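Local coordinates for G protein coupled receptor (Arabidopsis thaliana, PDB 3T33) that may take part in abscisic acid signalling as a zinc-binding, largely helical member of the LanC-like protein family, at residues 284-289 against 325-330; 113-118 against 128-133; 47-52 against 401-406. All coordinates share one frame; numbering follows the deposited sequence.

Contact 1 (284-289 against 325-330); sequences LVHWCH and GLLKRV. With ZN (zinc ion), chain B.
Leu327 packs its CD2 methyl against the carbonyl oxygen of Val285 and the ND1 side of the His286 ring, joining two loops of the LanC-like helical toroid next to its zinc site. The methyl lies 3.3 Å from Val285 O, and the same CD2 is 3.6 Å from His286 ND1. The leucine side chain crosses the imidazole at about a right angle. ND1 is buried here and has no polar partner in the model; against the segment 325-330 its neighbour is this methyl. On one face of the ring, Leu284 CB sits above the centre, and the ring also meets that of His334. At the other ring nitrogen the neighbour is a guanidinium: Arg329, extended from CG to NE, brings NH1 to 3.8 Å from His286 NE2. The two planes are 42° apart, and the approach is a van der Waals one. Farther along, Val285 CG1, anti to the backbone N (chi1 -178°), touches Gly325 CA at 4.1 Å. Gly325 and Leu327 are the ends of an inverse gamma turn centred on Leu326, and the CB of Leu327 is directed at the opposing loop. Segment 284-289 folds back on itself through a backbone bond from His286 N to His289 O of 2.7 Å. Between these two residues lies Cys288, which shares the metal with Cys333 and His334 and is also joined to Cys333 by a backbone hydrogen bond. Arg329 also touches His334, so this packing borders the site; the zinc ion itself lies 2.2 Å from Cys288 SG.

Contact 2 (113-118 against 128-133); sequences ACDVAS and CGYAGV
Helix-to-helix packing with a polar edge joins Asp115 and Ser118, in the last turns of helix 101-118, to Tyr130 and Val133, in the first turn of helix 130-144. The two helices follow one another in the chain as an alpha-helical hairpin of the LanC-like toroid, away from the zinc site. Tyr130 OH donates to Asp115 OD1 over 2.8 Å, meeting the oxygen nearly along its C-O axis. CG of Tyr130 is anti to the backbone N (chi1 -176°), and the far end of the ring reaches helix 101-118. Carboxylate and ring planes are 22° apart, and OD1 lies in the ring plane at its edge. The other carboxylate oxygen, OD2, forms salt bridges with Arg156 and Arg119, so both oxygens are engaged and the negative charge is probably well balanced. Alongside the Tyr130-Asp115 bond, Val133 CG1 packs on the helix backbone, 3.8 Å from Asp115 N, and also touches Cys114 CB. Tyr78 and Leu85 cover Val133 further. Ser118 OG is within bonding distance of the carbonyl oxygens of both Cys114 and Asp115, and its single proton may serve either; the same OG lies near the ring plane of Tyr130, 3.2 Å from CD1.

Contact 3 (47-52 against 401-406); sequences SFSEKL and DMNDPT
Met402 meets helix 45-69 at two points, with the base of its side chain against Leu52 and its terminal methyl against Phe48. Leu52 CD2 rests 3.8 Å from Met402 CB and nearly as close to CG. Beyond CG the chain bends twice, at chi2 (-74°) and again at chi3 (-75°), and the second bend carries CE to the aromatic side chain. There Met402 CE lies 4.0 Å from Phe48 CE2, in the plane of the ring and at its edge, so the methyl rather than the sulfur makes the contact and the faces of the ring are left to other partners. One face is taken by Leu52 CD1, 3.8 Å above the ring plane and offset toward the rim, and the ring also makes a cation-pi interaction with Lys360. Leu344 packs on Met402 from helix 336-350.

This is where the alpha-helical toroid of the LanC-like family brings helix 45-69, near the N terminus of the chain, against helix 392-402 and the turn after it.

The CA atoms come nearest at Ser49 and Asn403, 5.3 Å apart. The small Ser49 side chain faces the other segment, and its CB touches Met402 O at 4.1 Å. Ser49 OG is within hydrogen-bonding distance of the carbonyl oxygens of Tyr45 and Lys46, its single proton serving one or shared between them, while Met402 O is bonded by Tyr45 OH. Asn403 borders the serine at the more exposed margin. Its CG is roughly anti to the backbone N (chi1 -151°), and its amide oxygen OD1 stands 4.1 Å from Ser49 O, two acceptors in van der Waals proximity rather than a bonded pair. The Asn403 side chain touches His53 one helical turn on from Ser49.

In the fold
From the N terminus, segment 47-52 on helix 45-69 opens contact 3, which stays open until the chain reaches 401-406 at the end of helix 392-402; the loop it closes holds nearly all of the helical toroid. Nested inside it come the other two in series. Contact 2 closes first, across the short connection between helices 101-118 and 130-144. Contact 1 follows, spanning helices 291-305 and 308-324 and bringing together the loops on either side of them, next to the zinc ion. None of the three touches another: contacts 1 and 3 have centres about 22 Å apart, and those of contacts 2 and 3 are about 30 Å apart.

Contact 1 (284-289 against 325-330)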
loop_
_atom_site.group_PDB
_atom_site.type_symbol
_atom_site.label_atom_id
_atom_site.label_comp_id
_atom_site.label_asym_id
_atom_site.label_seq_id
_atom_site.Cartn_x
_atom_site.Cartn_y
_atom_site.Cartn_z
ATOM N N LEU A 284 -14.674 8.902 -5.175
ATOM C CA LEU A 284 -13.534 8.362 -4.417
ATOM C C LEU A 284 -12.219 8.207 -5.207
ATOM O O LEU A 284 -12.177 7.565 -6.260
ATOM C CB LEU A 284 -13.924 7.037 -3.723
ATOM C CG LEU A 284 -15.133 7.156 -2.757
ATOM C CD1 LEU A 284 -15.460 5.845 -2.095
ATOM C CD2 LEU A 284 -15.041 8.303 -1.692
ATOM N N VAL A 285 -11.149 8.804 -4.687
ATOM C CA VAL A 285 -9.800 8.695 -5.317
ATOM C C VAL A 285 -8.851 8.192 -4.229
ATOM O O VAL A 285 -8.101 8.966 -3.640
ATOM C CB VAL A 285 -9.346 10.059 -5.900
ATOM C CG1 VAL A 285 -7.969 9.951 -6.603
ATOM C CG2 VAL A 285 -10.407 10.615 -6.860
ATOM N N HIS A 286 -8.958 6.908 -3.897
ATOM C CA HIS A 286 -8.284 6.345 -2.698
ATOM C C HIS A 286 -7.537 5.140 -3.183
ATOM O O HIS A 286 -7.849 4.615 -4.257
ATOM C CB HIS A 286 -9.282 5.741 -1.690
ATOM C CG HIS A 286 -10.282 6.697 -1.102
ATOM N ND1 HIS A 286 -10.173 8.074 -1.202
ATOM C CD2 HIS A 286 -11.369 6.459 -0.319
ATOM C CE1 HIS A 286 -11.182 8.642 -0.540
ATOM N NE2 HIS A 286 -11.891 7.686 0.038
ATOM N N TRP A 287 -6.558 4.702 -2.390
ATOM C CA TRP A 287 -6.032 3.366 -2.531
ATOM C C TRP A 287 -7.237 2.422 -2.433
ATOM O O TRP A 287 -7.357 1.519 -3.215
ATOM C CB TRP A 287 -5.117 3.015 -1.358
ATOM C CG TRP A 287 -4.696 1.611 -1.436
ATOM C CD1 TRP A 287 -3.890 1.067 -2.377
ATOM C CD2 TRP A 287 -5.104 0.535 -0.584
ATOM N NE1 TRP A 287 -3.730 -0.275 -2.146
ATOM C CE2 TRP A 287 -4.483 -0.632 -1.062
ATOM C CE3 TRP A 287 -5.952 0.445 0.526
ATOM C CZ2 TRP A 287 -4.672 -1.904 -0.466
ATOM C CZ3 TRP A 287 -6.122 -0.809 1.133
ATOM C CH2 TRP A 287 -5.474 -1.958 0.641
ATOM N N CYS A 288 -8.075 2.572 -1.408
ATOM C CA CYS A 288 -9.091 1.536 -1.158
ATOM C C CYS A 288 -10.093 1.494 -2.301
ATOM O O CYS A 288 -10.366 0.419 -2.812
ATOM C CB CYS A 288 -9.707 1.596 0.247
ATOM S SG CYS A 288 -10.425 3.129 0.640
ATOM N N HIS A 289 -10.536 2.647 -2.782
ATOM C CA HIS A 289 -11.445 2.728 -3.943
ATOM C C HIS A 289 -10.996 3.847 -4.877
ATOM O O HIS A 289 -10.719 4.967 -4.437
ATOM C CB HIS A 289 -12.879 3.070 -3.490
ATOM C CG HIS A 289 -13.426 2.153 -2.424
ATOM N ND1 HIS A 289 -13.814 0.850 -2.685
ATOM C CD2 HIS A 289 -13.664 2.366 -1.102
ATOM C CE1 HIS A 289 -14.244 0.302 -1.559
ATOM N NE2 HIS A 289 -14.165 1.198 -0.583
ATOM N N GLY A 325 -5.809 13.834 -6.105
ATOM C CA GLY A 325 -5.328 12.812 -5.190
ATOM C C GLY A 325 -4.825 13.373 -3.898
ATOM O O GLY A 325 -4.473 12.636 -2.978
ATOM N N LEU A 326 -4.773 14.683 -3.832
ATOM C CA LEU A 326 -4.357 15.384 -2.626
ATOM C C LEU A 326 -5.520 15.520 -1.596
ATOM O O LEU A 326 -5.964 16.620 -1.231
ATOM C CB LEU A 326 -3.748 16.726 -3.040
ATOM C CG LEU A 326 -2.709 17.388 -2.148
ATOM C CD1 LEU A 326 -1.399 16.559 -2.009
ATOM C CD2 LEU A 326 -2.410 18.831 -2.706
ATOM N N LEU A 327 -5.969 14.361 -1.123
ATOM C CA LEU A 327 -7.086 14.163 -0.224
ATOM C C LEU A 327 -6.960 14.969 1.062
ATOM O O LEU A 327 -5.846 15.178 1.548
ATOM C CB LEU A 327 -7.106 12.669 0.142
ATOM C CG LEU A 327 -7.932 11.631 -0.634
ATOM C CD1 LEU A 327 -8.434 12.120 -1.975
ATOM C CD2 LEU A 327 -7.299 10.263 -0.716
ATOM N N LYS A 328 -8.092 15.325 1.665
ATOM C CA LYS A 328 -8.100 15.990 2.970
ATOM C C LYS A 328 -7.961 15.008 4.144
ATOM O O LYS A 328 -8.525 15.224 5.218
ATOM C CB LYS A 328 -9.369 16.828 3.134
ATOM C CG LYS A 328 -9.572 17.867 2.044
ATOM C CD LYS A 328 -10.530 18.959 2.492
ATOM C CE LYS A 328 -11.249 19.585 1.309
ATOM N NZ LYS A 328 -11.315 21.069 1.420
ATOM N N ARG A 329 -7.205 13.937 3.925
ATOM C CA ARG A 329 -6.918 12.920 4.935
ATOM C C ARG A 329 -5.469 12.524 4.775
ATOM O O ARG A 329 -4.933 12.507 3.649
ATOM C CB ARG A 329 -7.752 11.722 4.637
ATOM C CG ARG A 329 -9.172 12.104 4.406
ATOM C CD ARG A 329 -9.942 10.980 3.951
ATOM N NE ARG A 329 -11.330 11.395 3.885
ATOM C CZ ARG A 329 -12.335 10.566 3.688
ATOM N NH1 ARG A 329 -12.076 9.276 3.535
ATOM N NH2 ARG A 329 -13.579 11.033 3.636
ATOM N N VAL A 330 -4.845 12.166 5.890
ATOM C CA VAL A 330 -3.411 12.072 5.980
ATOM C C VAL A 330 -2.880 10.707 5.496
ATOM O O VAL A 330 -1.738 10.629 5.042
ATOM C CB VAL A 330 -3.007 12.282 7.467
ATOM C CG1 VAL A 330 -3.376 11.014 8.318
ATOM C CG2 VAL A 330 -1.460 12.663 7.655
HETATM ZN ZN ZN B . -9.670 3.156 2.719
#

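Contact 2 (113-118 against 128-133)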
loop_
_atom_site.group_PDB
_atom_site.type_symbol
_atom_site.label_atom_id
_atom_site.label_comp_id
_atom_site.label_asym_id
_atom_site.label_seq_id
_atom_site.Cartn_x
_atom_site.Cartn_y
_atom_site.Cartn_z
ATOM N N ALA A 113 3.312 -9.752 21.301
ATOM C CA ALA A 113 2.043 -9.277 21.889
ATOM C C ALA A 113 0.837 -9.402 20.945
ATOM O O ALA A 113 -0.280 -9.627 21.383
ATOM C CB ALA A 113 2.147 -7.868 22.409
ATOM N N CYS A 114 1.052 -9.263 19.646
ATOM C CA CYS A 114 -0.052 -9.298 18.724
ATOM C C CYS A 114 -0.496 -10.745 18.586
ATOM O O CYS A 114 -1.678 -11.019 18.396
ATOM C CB CYS A 114 0.395 -8.720 17.373
ATOM S SG CYS A 114 0.435 -6.868 17.341
ATOM N N ASP A 115 0.478 -11.651 18.654
ATOM C CA ASP A 115 0.238 -13.055 18.550
ATOM C C ASP A 115 -0.687 -13.549 19.672
ATOM O O ASP A 115 -1.760 -14.105 19.394
ATOM C CB ASP A 115 1.552 -13.781 18.587
ATOM C CG ASP A 115 1.404 -15.275 18.329
ATOM O OD1 ASP A 115 0.454 -15.721 17.641
ATOM O OD2 ASP A 115 2.278 -16.014 18.827
ATOM N N VAL A 116 -0.267 -13.298 20.918
ATOM C CA VAL A 116 -1.066 -13.503 22.146
ATOM C C VAL A 116 -2.499 -12.971 21.976
ATOM O O VAL A 116 -3.484 -13.698 22.223
ATOM C CB VAL A 116 -0.386 -12.818 23.397
ATOM C CG1 VAL A 116 -1.312 -12.803 24.637
ATOM C CG2 VAL A 116 0.960 -13.471 23.741
ATOM N N ALA A 117 -2.622 -11.708 21.561
ATOM C CA ALA A 117 -3.941 -11.094 21.399
ATOM C C ALA A 117 -4.752 -11.656 20.202
ATOM O O ALA A 117 -5.961 -11.464 20.149
ATOM C CB ALA A 117 -3.801 -9.593 21.280
ATOM N N SER A 118 -4.106 -12.354 19.261
ATOM C CA SER A 118 -4.824 -12.819 18.062
ATOM C C SER A 118 -5.217 -14.315 18.017
ATOM O O SER A 118 -5.784 -14.808 17.017
ATOM C CB SER A 118 -4.078 -12.427 16.787
ATOM O OG SER A 118 -2.759 -12.930 16.758
ATOM N N CYS A 128 -5.427 -7.489 7.706
ATOM C CA CYS A 128 -6.462 -7.490 8.719
ATOM C C CYS A 128 -6.465 -8.659 9.692
ATOM O O CYS A 128 -7.217 -8.629 10.656
ATOM C CB CYS A 128 -7.848 -7.286 8.089
ATOM S SG CYS A 128 -8.080 -5.600 7.585
ATOM N N GLY A 129 -5.623 -9.660 9.469
ATOM C CA GLY A 129 -5.668 -10.893 10.249
ATOM C C GLY A 129 -4.324 -11.429 10.677
ATOM O O GLY A 129 -3.290 -10.738 10.697
ATOM N N TYR A 130 -4.337 -12.704 10.930
ATOM C CA TYR A 130 -3.351 -13.397 11.685
ATOM C C TYR A 130 -2.156 -13.807 10.829
ATOM O O TYR A 130 -1.044 -14.017 11.360
ATOM C CB TYR A 130 -4.052 -14.697 12.218
ATOM C CG TYR A 130 -3.186 -15.516 13.114
ATOM C CD1 TYR A 130 -2.570 -14.915 14.194
ATOM C CD2 TYR A 130 -2.966 -16.886 12.884
ATOM C CE1 TYR A 130 -1.740 -15.636 15.094
ATOM C CE2 TYR A 130 -2.141 -17.656 13.784
ATOM C CZ TYR A 130 -1.530 -16.996 14.921
ATOM O OH TYR A 130 -0.683 -17.623 15.861
ATOM N N ALA A 131 -2.399 -14.017 9.530
ATOM C CA ALA A 131 -1.300 -14.276 8.567
ATOM C C ALA A 131 -0.328 -13.090 8.563
ATOM O O ALA A 131 0.864 -13.266 8.467
ATOM C CB ALA A 131 -1.865 -14.548 7.108
ATOM N N GLY A 132 -0.854 -11.879 8.686
ATOM C CA GLY A 132 -0.004 -10.667 8.845
ATOM C C GLY A 132 0.947 -10.791 10.018
ATOM O O GLY A 132 2.160 -10.566 9.886
ATOM N N VAL A 133 0.404 -11.156 11.176
ATOM C CA VAL A 133 1.185 -11.347 12.441
ATOM C C VAL A 133 2.263 -12.406 12.288
ATOM O O VAL A 133 3.440 -12.204 12.646
ATOM C CB VAL A 133 0.257 -11.780 13.596
ATOM C CG1 VAL A 133 1.064 -12.090 14.880
ATOM C CG2 VAL A 133 -0.822 -10.729 13.819
#

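Contact 3 (47-52 against 401-406)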
loop_
_atom_site.group_PDB
_atom_site.type_symbol
_atom_site.label_atom_id
_atom_site.label_comp_id
_atom_site.label_asym_id
_atom_site.label_seq_id
_atom_site.Cartn_x
_atom_site.Cartn_y
_atom_site.Cartn_z
ATOM N N SER A 47 19.434 15.927 0.388
ATOM C CA SER A 47 18.996 16.594 1.621
ATOM C C SER A 47 17.465 16.622 1.837
ATOM O O SER A 47 16.987 16.701 2.989
ATOM C CB SER A 47 19.571 18.012 1.737
ATOM O OG SER A 47 19.199 18.711 0.584
ATOM N N PHE A 48 16.702 16.580 0.752
ATOM C CA PHE A 48 15.261 16.459 0.902
ATOM C C PHE A 48 14.936 15.132 1.623
ATOM O O PHE A 48 14.238 15.131 2.601
ATOM C CB PHE A 48 14.597 16.488 -0.461
ATOM C CG PHE A 48 13.158 16.139 -0.440
ATOM C CD1 PHE A 48 12.219 17.080 -0.057
ATOM C CD2 PHE A 48 12.736 14.868 -0.787
ATOM C CE1 PHE A 48 10.849 16.764 -0.027
ATOM C CE2 PHE A 48 11.355 14.543 -0.788
ATOM C CZ PHE A 48 10.414 15.499 -0.398
ATOM N N SER A 49 15.508 14.035 1.164
ATOM C CA SER A 49 15.232 12.722 1.787
ATOM C C SER A 49 15.790 12.639 3.218
ATOM O O SER A 49 15.114 12.165 4.088
ATOM C CB SER A 49 15.712 11.556 0.935
ATOM O OG SER A 49 17.086 11.690 0.791
ATOM N N GLU A 50 16.940 13.243 3.475
ATOM C CA GLU A 50 17.389 13.376 4.852
ATOM C C GLU A 50 16.408 14.153 5.746
ATOM O O GLU A 50 16.111 13.740 6.873
ATOM C CB GLU A 50 18.754 14.012 4.894
ATOM C CG GLU A 50 19.293 14.022 6.307
ATOM C CD GLU A 50 20.605 14.796 6.456
ATOM O OE1 GLU A 50 21.401 14.858 5.471
ATOM O OE2 GLU A 50 20.843 15.322 7.591
ATOM N N LYS A 51 15.874 15.259 5.247
ATOM C CA LYS A 51 14.877 15.980 5.991
ATOM C C LYS A 51 13.644 15.118 6.278
ATOM O O LYS A 51 13.143 15.135 7.400
ATOM C CB LYS A 51 14.434 17.231 5.248
ATOM C CG LYS A 51 13.643 18.133 6.119
ATOM C CD LYS A 51 13.237 19.478 5.413
ATOM C CE LYS A 51 14.397 20.431 5.196
ATOM N NZ LYS A 51 15.083 20.828 6.501
ATOM N N LEU A 52 13.139 14.381 5.276
ATOM C CA LEU A 52 11.913 13.591 5.504
ATOM C C LEU A 52 12.200 12.451 6.489
ATOM O O LEU A 52 11.338 12.029 7.278
ATOM C CB LEU A 52 11.439 12.937 4.194
ATOM C CG LEU A 52 10.297 13.516 3.414
ATOM C CD1 LEU A 52 10.361 15.006 3.414
ATOM C CD2 LEU A 52 10.357 12.925 2.043
ATOM N N ASP A 401 10.089 5.369 3.281
ATOM C CA ASP A 401 10.234 4.670 1.983
ATOM C C ASP A 401 10.778 5.682 0.884
ATOM O O ASP A 401 11.351 5.269 -0.153
ATOM C CB ASP A 401 8.878 4.080 1.595
ATOM C CG ASP A 401 8.904 2.612 1.320
ATOM O OD1 ASP A 401 9.988 1.990 1.234
ATOM O OD2 ASP A 401 7.781 2.057 1.164
ATOM N N MET A 402 10.585 6.997 1.109
ATOM C CA MET A 402 11.205 8.024 0.220
ATOM C C MET A 402 12.740 8.039 0.281
ATOM O O MET A 402 13.406 8.506 -0.630
ATOM C CB MET A 402 10.694 9.422 0.494
ATOM C CG MET A 402 9.195 9.637 0.339
ATOM S SD MET A 402 8.667 9.689 -1.387
ATOM C CE MET A 402 9.266 11.325 -1.811
ATOM N N ASN A 403 13.312 7.500 1.334
ATOM C CA ASN A 403 14.736 7.435 1.404
ATOM C C ASN A 403 15.327 6.684 0.213
ATOM O O ASN A 403 16.432 7.026 -0.219
ATOM C CB ASN A 403 15.177 6.773 2.696
ATOM C CG ASN A 403 16.521 7.263 3.143
ATOM O OD1 ASN A 403 16.650 8.407 3.610
ATOM N ND2 ASN A 403 17.565 6.416 2.951
ATOM N N ASP A 404 14.599 5.675 -0.322
ATOM C CA ASP A 404 15.131 4.890 -1.419
ATOM C C ASP A 404 13.965 4.606 -2.381
ATOM O O ASP A 404 13.395 3.504 -2.409
ATOM C CB ASP A 404 15.824 3.632 -0.892
ATOM C CG ASP A 404 16.659 2.898 -1.973
ATOM O OD1 ASP A 404 16.750 3.337 -3.150
ATOM O OD2 ASP A 404 17.231 1.862 -1.647
ATOM N N PRO A 405 13.565 5.638 -3.121
ATOM C CA PRO A 405 12.235 5.686 -3.725
ATOM C C PRO A 405 11.982 4.596 -4.764
ATOM O O PRO A 405 10.818 4.169 -4.935
ATOM C CB PRO A 405 12.142 7.104 -4.320
ATOM C CG PRO A 405 13.556 7.716 -4.209
ATOM C CD PRO A 405 14.369 6.877 -3.310
ATOM N N THR A 406 13.038 4.074 -5.388
ATOM C CA THR A 406 12.899 2.946 -6.334
ATOM C C THR A 406 12.689 1.558 -5.647
ATOM O O THR A 406 12.377 0.572 -6.314
ATOM C CB THR A 406 14.033 2.885 -7.428
ATOM O OG1 THR A 406 15.323 2.699 -6.815
ATOM C CG2 THR A 406 14.048 4.197 -8.210
#